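Local coordinates for glutamine amidotransferase type-2 domain-containing protein (Pseudomonas aeruginosa PAO1, PDB 1TE5) that probably works as a class-II glutamine amidotransferase, a family whose members take ammonia from the side-chain amide of glutamine, although its acceptor substrate is unknown, at residues R96-R101 / R139-F144; F114-G119 / F133-N138; D162-R165 / V169-A172; A172-S175 / L180-F183. All blocks are in the same frame, centred on the assembly; numbering follows the deposited sequence.

Contact 1: residues R96-R101 / R139-F144; sequences RELGGR and RVRRAF
Leu98, at the end of strand 94-98, reaches across to Val140 and Arg141 in the last turn of helix 128-143. Its CB leaves the strand on the side of the helix. With CG anti to the backbone N (chi1 -164°), the branch point comes to rest at the edge of the Arg141 guanidinium, where Leu98 CG lies 3.5 Å from Arg141 NH2. The two methyls then part. Leu98 CD2 stays beside the same nitrogen, while Leu98 CD1 turns to Val140 CG1 at 4.2 Å, a loose apolar touch.

A second link runs through water 1. This water accepts a hydrogen bond of 3.1 Å from Gly99 N and a weak one from Arg141 NH2, and gives a weak one to Glu97 OE2, so one molecule joins the turn to the arginine tip. The turn is a type I' beta turn from Leu98 to Arg101, closed by the bond from Arg101 N to Leu98 O at 3.2 Å, with Leu98 N to Arg101 O as its return. Glu97 OE1 also receives Gly100 N at 3.0 Å, which ties the carboxylate to the turn.

Around this hairpin between strands 94-98 and 101-108, Leu98 packs further on Trp103, Leu137 and Tyr121. The second subunit closes in as well: its Arg122 N bonds to Glu97 OE2 and its Phe120 packs on Arg141, which places the helix end and the edge strand at the subunit interface.

Contact 2: residues F114-G119 / F133-N138; sequences FQPKPG and FCDLLN
Pro116 and Gly119 are the two points where the irregular segment 114-119 presses on helix 128-143, meeting Asp135 and Asn138, which follow each other by about one turn on the same helical face. No hydrogen bond joins the two segments, and the fit is one of shape.

At the start of the loop, the ring of Phe114 carries Pro116 CD on one face, toward the rim, and meets the ring of Tyr164 nearly at right angles. Pro116 then turns its CB to the helix. There it touches one carboxylate oxygen, Asp135 OD1, at 3.2 Å, and Pro116 CB is also 3.5 Å from Asp135 CG. Asp135 reaches outward because its CG is anti to the backbone N (chi1 -173°). Its other oxygen, OD2, is engaged by the hydroxyl of Tyr164 and by a salt bridge from Arg139, which together should fix the rotation of the group and probably favour its charged form.

Lys117 comes next, its folded chain bringing NZ back to 4.8 Å from Asp135 OD1, near enough for attraction but not for a salt bridge. The Lys117 backbone N is buried here without a polar partner. At Gly119 the bare main chain lies against the Asn138 side chain, with Gly119 CA 4.1 Å from Asn138 CG.

The loop thus lies along the outer side of helix 128-143, whose opposite side, through Phe133 and Leu137, packs on strands 94-98 and 101-108: a helix layer over a sheet, as in the alpha-beta-beta-alpha fold of N-terminal nucleophile hydrolases.

Contact 3: residues D162-R165 / V169-A172; sequences DEYR and VFNA
Phe170 stacks edge-to-face with Tyr164 where the chain passes from the last turn of helix 150-165 into strand 171-175, a tight helix-to-strand connection that brings the Arg165 and Phe170 CA atoms to 5.2 Å.

Val169 opens the second segment with its side chain directed off the helix, and its carbonyl oxygen is held by His107 NE2. Phe170 turns the other way. Its CG is anti to the backbone N (chi1 -166°), which sets the ring side by side with the tyrosine, the two side chains pointing in the same direction. The planes of the Tyr164 and Phe170 rings stand at 68° with centroids 5.1 Å apart, and Phe170 presents the face. On the same ring lean Phe183, Ala132 and His107, so the pair is built into the interior. Behind Phe170 CB comes the main chain of the helix at Arg165 N, 4.1 Å away. Asn171 leads into the sheet, its OD1 taking the backbone N of Ser185 and Ser186 while ND2 is bonded to the carbonyl of Asn108. Ala172 then pairs with Phe183.

On the helix, Arg165 makes a weak salt bridge back to Asp162 and a hydrogen bond to Ser240. The Tyr164 hydroxyl lies beyond the stack, bonded to Asp135.

Two atoms of the tyrosine rest on the phenylalanine face: CD2, 3.5 Å from Phe170 CZ toward the rim, and Tyr164 CB, whose CH-pi contact falls 4.0 Å from the Phe170 ring centroid.

Contact 4: residues A172-S175 / L180-F183; sequences ALIS and LFTF
An antiparallel beta hairpin is formed by strands 171-175 and 180-183, with Ala172 opposite Phe183 and Ile174 opposite Phe181 as its hydrogen-bonded pairs. Ile174 N bonds to Phe181 O at 2.9 Å. The return bond, Phe181 N to Ile174 O, is short at 2.6 Å and more bent (142° at the hydrogen). Ala172 N reaches Phe183 O at 3.0 Å and is answered by Phe183 N to Ala172 O.

Ile174 and Phe181 lie side by side, and Ile174 CD1 touches the ring edge at Phe181 CD1 (3.9 Å). Their face, shared with Ala172 and Phe183, looks toward helix 150-165, where Leu157 and Cys161 receive the phenylalanines. On the other face, in a non-hydrogen-bonded pair, Leu173 CD2 meets Thr182 CG2 at 3.9 Å. Leu180, its CG anti to the backbone N (chi1 176°), swings CD1 over the partner strand to 3.4 Å from Ile174 O and on to Ser175 CB. Ser175 OG turns into the hairpin loop, bonded to Trp179 O and Gly177 N.

Leu173, Ser175 and Leu180 pack on Ile75 of the other large sheet, the face-to-face layering of two antiparallel sheets expected of the N-terminal nucleophile hydrolase fold.

In the fold
Contact 4 lies deepest, within the six-stranded sheet, and is the one contact of the four held by direct hydrogen bonds between its segments. Contact 3 shares Ala172 with it and is also buried, but relies on aromatic packing to tie helix 150-165 to the start of the same strand. Contacts 1 and 2 both use helix 128-143, farther from the centre: contact 1 is a buried, water-bridged meeting with the edge hairpin beside the second subunit, whereas contact 2 is a surface fit of loop to helix. The Asp135 to Tyr164 bond connects contacts 2 and 3 between the successive helices, and Leu136 touching Ile174 carries contact 2 onto the sheet of contact 4.

Contact 1: residues R96-R101 / R139-F144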
loop_
_atom_site.group_PDB
_atom_site.type_symbol
_atom_site.label_atom_id
_atom_site.label_comp_id
_atom_site.label_asym_id
_atom_site.label_seq_id
_atom_site.Cartn_x
_atom_site.Cartn_y
_atom_site.Cartn_z
ATOM N N ARG A 96 5.603 4.472 -5.075
ATOM C CA ARG A 96 6.856 5.031 -4.576
ATOM C C ARG A 96 6.692 6.535 -4.433
ATOM O O ARG A 96 6.123 7.182 -5.315
ATOM C CB ARG A 96 8.014 4.694 -5.518
ATOM C CG ARG A 96 9.241 4.187 -4.781
ATOM C CD ARG A 96 9.976 3.083 -5.533
ATOM N NE ARG A 96 9.094 1.928 -5.614
ATOM C CZ ARG A 96 9.506 0.669 -5.718
ATOM N NH1 ARG A 96 8.617 -0.302 -5.797
ATOM N NH2 ARG A 96 10.801 0.373 -5.736
ATOM N N GLU A 97 7.120 7.090 -3.300
ATOM C CA GLU A 97 6.988 8.531 -3.104
ATOM C C GLU A 97 8.156 9.318 -3.668
ATOM O O GLU A 97 9.311 8.905 -3.567
ATOM C CB GLU A 97 6.751 8.897 -1.630
ATOM C CG GLU A 97 7.991 8.967 -0.750
ATOM C CD GLU A 97 8.601 10.367 -0.618
ATOM O OE1 GLU A 97 8.047 11.369 -1.122
ATOM O OE2 GLU A 97 9.662 10.449 0.015
ATOM N N LEU A 98 7.814 10.434 -4.294
ATOM C CA LEU A 98 8.758 11.363 -4.886
ATOM C C LEU A 98 8.129 12.738 -4.647
ATOM O O LEU A 98 6.949 12.956 -4.928
ATOM C CB LEU A 98 8.936 11.093 -6.388
ATOM C CG LEU A 98 10.160 11.716 -7.075
ATOM C CD1 LEU A 98 10.416 11.042 -8.399
ATOM C CD2 LEU A 98 9.982 13.205 -7.266
ATOM N N GLY A 99 8.902 13.642 -4.059
ATOM C CA GLY A 99 8.399 14.975 -3.797
ATOM C C GLY A 99 7.242 15.076 -2.818
ATOM O O GLY A 99 6.503 16.052 -2.842
ATOM N N GLY A 100 7.111 14.108 -1.922
ATOM C CA GLY A 100 6.026 14.167 -0.958
ATOM C C GLY A 100 4.675 13.781 -1.531
ATOM O O GLY A 100 3.630 14.142 -0.984
ATOM N N ARG A 101 4.705 13.061 -2.650
ATOM C CA ARG A 101 3.501 12.576 -3.322
ATOM C C ARG A 101 3.699 11.079 -3.596
ATOM O O ARG A 101 4.813 10.644 -3.873
ATOM C CB ARG A 101 3.292 13.289 -4.668
ATOM C CG ARG A 101 3.387 14.805 -4.659
ATOM C CD ARG A 101 2.401 15.468 -3.706
ATOM N NE ARG A 101 1.012 15.132 -3.998
ATOM C CZ ARG A 101 0.067 16.025 -4.273
ATOM N NH1 ARG A 101 -1.170 15.611 -4.519
ATOM N NH2 ARG A 101 0.356 17.326 -4.315
ATOM N N ARG A 139 15.081 9.475 -13.280
ATOM C CA ARG A 139 15.275 10.525 -14.267
ATOM C C ARG A 139 14.547 11.789 -13.848
ATOM O O ARG A 139 14.983 12.897 -14.160
ATOM C CB ARG A 139 14.738 10.075 -15.618
ATOM C CG ARG A 139 15.393 8.834 -16.162
ATOM C CD ARG A 139 14.667 8.394 -17.404
ATOM N NE ARG A 139 15.327 7.277 -18.056
ATOM C CZ ARG A 139 15.509 7.190 -19.368
ATOM N NH1 ARG A 139 16.122 6.131 -19.883
ATOM N NH2 ARG A 139 15.074 8.162 -20.164
ATOM N N VAL A 140 13.383 11.615 -13.233
ATOM C CA VAL A 140 12.596 12.752 -12.763
ATOM C C VAL A 140 13.275 13.359 -11.539
ATOM O O VAL A 140 13.329 14.577 -11.406
ATOM C CB VAL A 140 11.121 12.346 -12.413
ATOM C CG1 VAL A 140 10.362 13.503 -11.788
ATOM C CG2 VAL A 140 10.392 11.908 -13.657
ATOM N N ARG A 141 13.788 12.510 -10.651
ATOM C CA ARG A 141 14.457 12.975 -9.441
ATOM C C ARG A 141 15.783 13.677 -9.761
ATOM O O ARG A 141 16.144 14.660 -9.109
ATOM C CB ARG A 141 14.667 11.809 -8.454
ATOM C CG ARG A 141 15.428 12.187 -7.173
ATOM C CD ARG A 141 14.659 11.892 -5.876
ATOM N NE ARG A 141 14.591 12.992 -4.910
ATOM C CZ ARG A 141 13.472 13.427 -4.320
ATOM N NH1 ARG A 141 13.522 14.433 -3.455
ATOM N NH2 ARG A 141 12.299 12.869 -4.595
ATOM N N ARG A 142 16.504 13.185 -10.765
ATOM C CA ARG A 142 17.783 13.782 -11.148
ATOM C C ARG A 142 17.571 15.135 -11.819
ATOM O O ARG A 142 18.235 16.117 -11.477
ATOM C CB ARG A 142 18.554 12.843 -12.077
ATOM C CG ARG A 142 20.056 13.067 -12.080
ATOM C CD ARG A 142 20.772 11.938 -12.803
ATOM N NE ARG A 142 22.214 12.165 -12.889
ATOM C CZ ARG A 142 22.796 13.056 -13.695
ATOM N NH1 ARG A 142 24.119 13.187 -13.701
ATOM N NH2 ARG A 142 22.059 13.818 -14.497
ATOM N N ALA A 143 16.653 15.183 -12.778
ATOM C CA ALA A 143 16.345 16.413 -13.495
ATOM C C ALA A 143 15.597 17.447 -12.645
ATOM O O ALA A 143 15.674 18.644 -12.917
ATOM C CB ALA A 143 15.557 16.101 -14.750
ATOM N N PHE A 144 14.873 16.994 -11.627
ATOM C CA PHE A 144 14.110 17.896 -10.759
ATOM C C PHE A 144 14.225 17.509 -9.291
ATOM O O PHE A 144 13.350 16.836 -8.739
ATOM C CB PHE A 144 12.628 17.918 -11.161
ATOM C CG PHE A 144 12.404 18.140 -12.627
ATOM C CD1 PHE A 144 12.008 17.085 -13.447
ATOM C CD2 PHE A 144 12.648 19.383 -13.201
ATOM C CE1 PHE A 144 11.866 17.259 -14.819
ATOM C CE2 PHE A 144 12.510 19.567 -14.566
ATOM C CZ PHE A 144 12.119 18.499 -15.381
HETATM O O HOH W 1 10.886 12.593 -1.990
#

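Contact 2: residues F114-G119 / F133-N138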
loop_
_atom_site.group_PDB
_atom_site.type_symbol
_atom_site.label_atom_id
_atom_site.label_comp_id
_atom_site.label_asym_id
_atom_site.label_seq_id
_atom_site.Cartn_x
_atom_site.Cartn_y
_atom_site.Cartn_z
ATOM N N PHE A 114 16.279 -4.923 -21.451
ATOM C CA PHE A 114 16.104 -3.712 -20.664
ATOM C C PHE A 114 16.983 -3.826 -19.430
ATOM O O PHE A 114 16.776 -4.704 -18.591
ATOM C CB PHE A 114 14.638 -3.549 -20.270
ATOM C CG PHE A 114 14.317 -2.208 -19.683
ATOM C CD1 PHE A 114 13.821 -2.106 -18.389
ATOM C CD2 PHE A 114 14.535 -1.043 -20.416
ATOM C CE1 PHE A 114 13.546 -0.863 -17.831
ATOM C CE2 PHE A 114 14.263 0.207 -19.867
ATOM C CZ PHE A 114 13.769 0.298 -18.572
ATOM N N GLN A 115 17.952 -2.923 -19.310
ATOM C CA GLN A 115 18.898 -2.939 -18.190
ATOM C C GLN A 115 19.297 -1.543 -17.697
ATOM O O GLN A 115 20.469 -1.159 -17.754
ATOM C CB GLN A 115 20.146 -3.735 -18.594
ATOM C CG GLN A 115 20.506 -3.675 -20.100
ATOM C CD GLN A 115 20.889 -2.277 -20.601
ATOM O OE1 GLN A 115 22.072 -1.992 -20.824
ATOM N NE2 GLN A 115 19.886 -1.415 -20.803
ATOM N N PRO A 116 18.344 -0.801 -17.118
ATOM C CA PRO A 116 18.608 0.548 -16.611
ATOM C C PRO A 116 19.697 0.589 -15.546
ATOM O O PRO A 116 19.896 -0.383 -14.816
ATOM C CB PRO A 116 17.254 0.962 -16.038
ATOM C CG PRO A 116 16.699 -0.331 -15.548
ATOM C CD PRO A 116 17.008 -1.261 -16.695
ATOM N N LYS A 117 20.417 1.706 -15.481
ATOM C CA LYS A 117 21.478 1.872 -14.489
ATOM C C LYS A 117 20.854 2.058 -13.107
ATOM O O LYS A 117 20.001 2.929 -12.916
ATOM C CB LYS A 117 22.330 3.097 -14.818
ATOM C CG LYS A 117 22.826 3.151 -16.251
ATOM C CD LYS A 117 23.445 4.510 -16.559
ATOM C CE LYS A 117 22.480 5.646 -16.246
ATOM N NZ LYS A 117 21.190 5.483 -16.963
ATOM N N PRO A 118 21.267 1.231 -12.129
ATOM C CA PRO A 118 20.751 1.301 -10.759
ATOM C C PRO A 118 20.874 2.719 -10.210
ATOM O O PRO A 118 21.901 3.380 -10.399
ATOM C CB PRO A 118 21.656 0.328 -10.015
ATOM C CG PRO A 118 21.936 -0.701 -11.050
ATOM C CD PRO A 118 22.258 0.149 -12.252
ATOM N N GLY A 119 19.829 3.181 -9.535
ATOM C CA GLY A 119 19.840 4.528 -9.001
ATOM C C GLY A 119 19.192 4.632 -7.645
ATOM O O GLY A 119 19.222 3.677 -6.874
ATOM N N PHE A 133 9.715 1.589 -13.868
ATOM C CA PHE A 133 9.116 2.572 -12.963
ATOM C C PHE A 133 10.182 3.337 -12.174
ATOM O O PHE A 133 10.149 4.569 -12.082
ATOM C CB PHE A 133 8.168 1.875 -11.979
ATOM C CG PHE A 133 7.447 2.817 -11.046
ATOM C CD1 PHE A 133 7.033 2.383 -9.790
ATOM C CD2 PHE A 133 7.164 4.131 -11.431
ATOM C CE1 PHE A 133 6.340 3.241 -8.922
ATOM C CE2 PHE A 133 6.474 5.004 -10.576
ATOM C CZ PHE A 133 6.058 4.553 -9.314
ATOM N N CYS A 134 11.069 2.586 -11.538
ATOM C CA CYS A 134 12.143 3.163 -10.757
ATOM C C CYS A 134 13.046 4.026 -11.619
ATOM O O CYS A 134 13.380 5.135 -11.226
ATOM C CB CYS A 134 12.954 2.064 -10.092
ATOM S SG CYS A 134 12.009 1.157 -8.872
ATOM N N ASP A 135 13.422 3.520 -12.792
ATOM C CA ASP A 135 14.291 4.255 -13.703
ATOM C C ASP A 135 13.687 5.598 -14.090
ATOM O O ASP A 135 14.382 6.625 -14.095
ATOM C CB ASP A 135 14.575 3.434 -14.960
ATOM C CG ASP A 135 15.613 4.086 -15.857
ATOM O OD1 ASP A 135 16.806 4.116 -15.484
ATOM O OD2 ASP A 135 15.233 4.576 -16.936
ATOM N N LEU A 136 12.401 5.580 -14.435
ATOM C CA LEU A 136 11.685 6.795 -14.817
ATOM C C LEU A 136 11.683 7.761 -13.642
ATOM O O LEU A 136 11.735 8.977 -13.827
ATOM C CB LEU A 136 10.243 6.467 -15.224
ATOM C CG LEU A 136 9.269 7.610 -15.536
ATOM C CD1 LEU A 136 8.264 7.138 -16.572
ATOM C CD2 LEU A 136 8.560 8.100 -14.273
ATOM N N LEU A 137 11.576 7.194 -12.441
ATOM C CA LEU A 137 11.565 7.962 -11.206
ATOM C C LEU A 137 12.930 8.574 -10.951
ATOM O O LEU A 137 13.024 9.664 -10.395
ATOM C CB LEU A 137 11.150 7.068 -10.026
ATOM C CG LEU A 137 9.655 6.789 -9.853
ATOM C CD1 LEU A 137 9.448 5.804 -8.738
ATOM C CD2 LEU A 137 8.909 8.074 -9.561
ATOM N N ASN A 138 13.980 7.866 -11.351
ATOM C CA ASN A 138 15.352 8.332 -11.171
ATOM C C ASN A 138 15.673 9.497 -12.089
ATOM O O ASN A 138 16.457 10.379 -11.739
ATOM C CB ASN A 138 16.347 7.198 -11.414
ATOM C CG ASN A 138 16.326 6.159 -10.313
ATOM O OD1 ASN A 138 16.840 5.051 -10.480
ATOM N ND2 ASN A 138 15.757 6.516 -9.171
#

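Contact 3: residues D162-R165 / V169-A172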
loop_
_atom_site.group_PDB
_atom_site.type_symbol
_atom_site.label_atom_id
_atom_site.label_comp_id
_atom_site.label_asym_id
_atom_site.label_seq_id
_atom_site.Cartn_x
_atom_site.Cartn_y
_atom_site.Cartn_z
ATOM N N ASP A 162 9.412 7.083 -24.464
ATOM C CA ASP A 162 9.887 6.945 -25.835
ATOM C C ASP A 162 11.008 5.922 -25.919
ATOM O O ASP A 162 11.057 5.105 -26.841
ATOM C CB ASP A 162 10.400 8.288 -26.361
ATOM C CG ASP A 162 9.402 8.983 -27.266
ATOM O OD1 ASP A 162 8.848 8.314 -28.169
ATOM O OD2 ASP A 162 9.185 10.202 -27.085
ATOM N N GLU A 163 11.940 6.017 -24.980
ATOM C CA GLU A 163 13.070 5.104 -24.932
ATOM C C GLU A 163 12.664 3.675 -24.621
ATOM O O GLU A 163 13.251 2.733 -25.148
ATOM C CB GLU A 163 14.087 5.558 -23.890
ATOM C CG GLU A 163 15.124 6.529 -24.403
ATOM C CD GLU A 163 16.377 6.492 -23.561
ATOM O OE1 GLU A 163 16.986 5.399 -23.464
ATOM O OE2 GLU A 163 16.748 7.543 -22.989
ATOM N N TYR A 164 11.723 3.519 -23.697
ATOM C CA TYR A 164 11.254 2.198 -23.306
ATOM C C TYR A 164 10.529 1.497 -24.457
ATOM O O TYR A 164 10.669 0.289 -24.630
ATOM C CB TYR A 164 10.333 2.291 -22.081
ATOM C CG TYR A 164 10.949 2.954 -20.867
ATOM C CD1 TYR A 164 12.323 2.929 -20.651
ATOM C CD2 TYR A 164 10.152 3.634 -19.950
ATOM C CE1 TYR A 164 12.891 3.574 -19.551
ATOM C CE2 TYR A 164 10.706 4.279 -18.851
ATOM C CZ TYR A 164 12.075 4.249 -18.660
ATOM O OH TYR A 164 12.635 4.930 -17.605
ATOM N N ARG A 165 9.757 2.254 -25.235
ATOM C CA ARG A 165 9.019 1.680 -26.359
ATOM C C ARG A 165 9.947 1.215 -27.484
ATOM O O ARG A 165 9.546 0.458 -28.368
ATOM C CB ARG A 165 7.951 2.659 -26.875
ATOM C CG ARG A 165 8.418 3.725 -27.855
ATOM C CD ARG A 165 7.406 4.867 -27.878
ATOM N NE ARG A 165 7.166 5.433 -29.206
ATOM C CZ ARG A 165 6.356 4.891 -30.112
ATOM N NH1 ARG A 165 6.188 5.476 -31.291
ATOM N NH2 ARG A 165 5.725 3.752 -29.847
ATOM N N VAL A 169 6.861 -3.279 -26.042
ATOM C CA VAL A 169 5.558 -2.653 -25.828
ATOM C C VAL A 169 5.557 -1.917 -24.493
ATOM O O VAL A 169 5.864 -2.511 -23.453
ATOM C CB VAL A 169 4.413 -3.702 -25.791
ATOM C CG1 VAL A 169 3.075 -3.018 -25.484
ATOM C CG2 VAL A 169 4.336 -4.458 -27.112
ATOM N N PHE A 170 5.205 -0.636 -24.515
ATOM C CA PHE A 170 5.165 0.129 -23.283
ATOM C C PHE A 170 3.917 0.985 -23.109
ATOM O O PHE A 170 3.933 2.185 -23.366
ATOM C CB PHE A 170 6.422 0.985 -23.121
ATOM C CG PHE A 170 6.602 1.528 -21.725
ATOM C CD1 PHE A 170 6.992 0.691 -20.685
ATOM C CD2 PHE A 170 6.368 2.873 -21.448
ATOM C CE1 PHE A 170 7.144 1.182 -19.392
ATOM C CE2 PHE A 170 6.516 3.370 -20.163
ATOM C CZ PHE A 170 6.904 2.525 -19.132
ATOM N N ASN A 171 2.826 0.347 -22.707
ATOM C CA ASN A 171 1.583 1.052 -22.450
ATOM C C ASN A 171 1.682 1.285 -20.948
ATOM O O ASN A 171 1.972 0.345 -20.198
ATOM C CB ASN A 171 0.384 0.164 -22.781
ATOM C CG ASN A 171 0.374 -0.274 -24.232
ATOM O OD1 ASN A 171 0.184 0.538 -25.131
ATOM N ND2 ASN A 171 0.597 -1.563 -24.467
ATOM N N ALA A 172 1.500 2.524 -20.502
ATOM C CA ALA A 172 1.626 2.805 -19.078
ATOM C C ALA A 172 0.692 3.864 -18.533
ATOM O O ALA A 172 0.156 4.686 -19.275
ATOM C CB ALA A 172 3.066 3.174 -18.758
#

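Contact 4: residues A172-S175 / L180-F183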
loop_
_atom_site.group_PDB
_atom_site.type_symbol
_atom_site.label_atom_id
_atom_site.label_comp_id
_atom_site.label_asym_id
_atom_site.label_seq_id
_atom_site.Cartn_x
_atom_site.Cartn_y
_atom_site.Cartn_z
ATOM N N ALA A 172 1.500 2.524 -20.502
ATOM C CA ALA A 172 1.626 2.805 -19.078
ATOM C C ALA A 172 0.692 3.864 -18.533
ATOM O O ALA A 172 0.156 4.686 -19.275
ATOM C CB ALA A 172 3.066 3.174 -18.758
ATOM N N LEU A 173 0.461 3.790 -17.229
ATOM C CA LEU A 173 -0.371 4.747 -16.516
ATOM C C LEU A 173 0.460 5.178 -15.312
ATOM O O LEU A 173 1.003 4.336 -14.585
ATOM C CB LEU A 173 -1.675 4.105 -16.032
ATOM C CG LEU A 173 -2.595 3.414 -17.036
ATOM C CD1 LEU A 173 -3.791 2.862 -16.286
ATOM C CD2 LEU A 173 -3.023 4.379 -18.136
ATOM N N ILE A 174 0.606 6.486 -15.135
ATOM C CA ILE A 174 1.377 7.030 -14.019
ATOM C C ILE A 174 0.578 8.158 -13.376
ATOM O O ILE A 174 -0.129 8.891 -14.060
ATOM C CB ILE A 174 2.743 7.550 -14.500
ATOM C CG1 ILE A 174 3.472 6.440 -15.260
ATOM C CG2 ILE A 174 3.567 8.009 -13.310
ATOM C CD1 ILE A 174 4.654 6.906 -16.049
ATOM N N SER A 175 0.722 8.315 -12.066
ATOM C CA SER A 175 -0.018 9.344 -11.396
ATOM C C SER A 175 0.644 9.700 -10.090
ATOM O O SER A 175 1.383 8.883 -9.535
ATOM C CB SER A 175 -1.444 8.864 -11.129
ATOM O OG SER A 175 -2.188 9.778 -10.345
ATOM N N LEU A 180 -3.060 12.170 -14.122
ATOM C CA LEU A 180 -2.912 10.788 -14.515
ATOM C C LEU A 180 -2.301 10.790 -15.894
ATOM O O LEU A 180 -2.957 11.150 -16.864
ATOM C CB LEU A 180 -4.284 10.102 -14.526
ATOM C CG LEU A 180 -4.435 8.652 -14.988
ATOM C CD1 LEU A 180 -3.263 7.813 -14.560
ATOM C CD2 LEU A 180 -5.715 8.101 -14.405
ATOM N N PHE A 181 -1.019 10.462 -15.963
ATOM C CA PHE A 181 -0.292 10.407 -17.216
ATOM C C PHE A 181 -0.579 9.085 -17.919
ATOM O O PHE A 181 -0.512 8.016 -17.322
ATOM C CB PHE A 181 1.204 10.558 -16.955
ATOM C CG PHE A 181 2.051 10.516 -18.194
ATOM C CD1 PHE A 181 2.912 9.450 -18.423
ATOM C CD2 PHE A 181 2.012 11.553 -19.114
ATOM C CE1 PHE A 181 3.724 9.417 -19.546
ATOM C CE2 PHE A 181 2.825 11.528 -20.246
ATOM C CZ PHE A 181 3.681 10.457 -20.460
ATOM N N THR A 182 -0.902 9.142 -19.219
ATOM C CA THR A 182 -1.096 7.901 -19.999
ATOM C C THR A 182 -0.120 7.929 -21.174
ATOM O O THR A 182 0.282 8.984 -21.681
ATOM C CB THR A 182 -2.510 7.679 -20.607
ATOM O OG1 THR A 182 -2.717 8.541 -21.731
ATOM C CG2 THR A 182 -3.547 7.949 -19.592
ATOM N N PHE A 183 0.281 6.757 -21.580
ATOM C CA PHE A 183 1.195 6.556 -22.702
ATOM C C PHE A 183 0.785 5.293 -23.440
ATOM O O PHE A 183 0.652 4.228 -22.837
ATOM C CB PHE A 183 2.655 6.440 -22.251
ATOM C CG PHE A 183 3.641 6.404 -23.397
ATOM C CD1 PHE A 183 4.094 7.584 -23.974
ATOM C CD2 PHE A 183 4.097 5.192 -23.913
ATOM C CE1 PHE A 183 4.979 7.555 -25.045
ATOM C CE2 PHE A 183 4.980 5.157 -24.980
ATOM C CZ PHE A 183 5.421 6.339 -25.547
#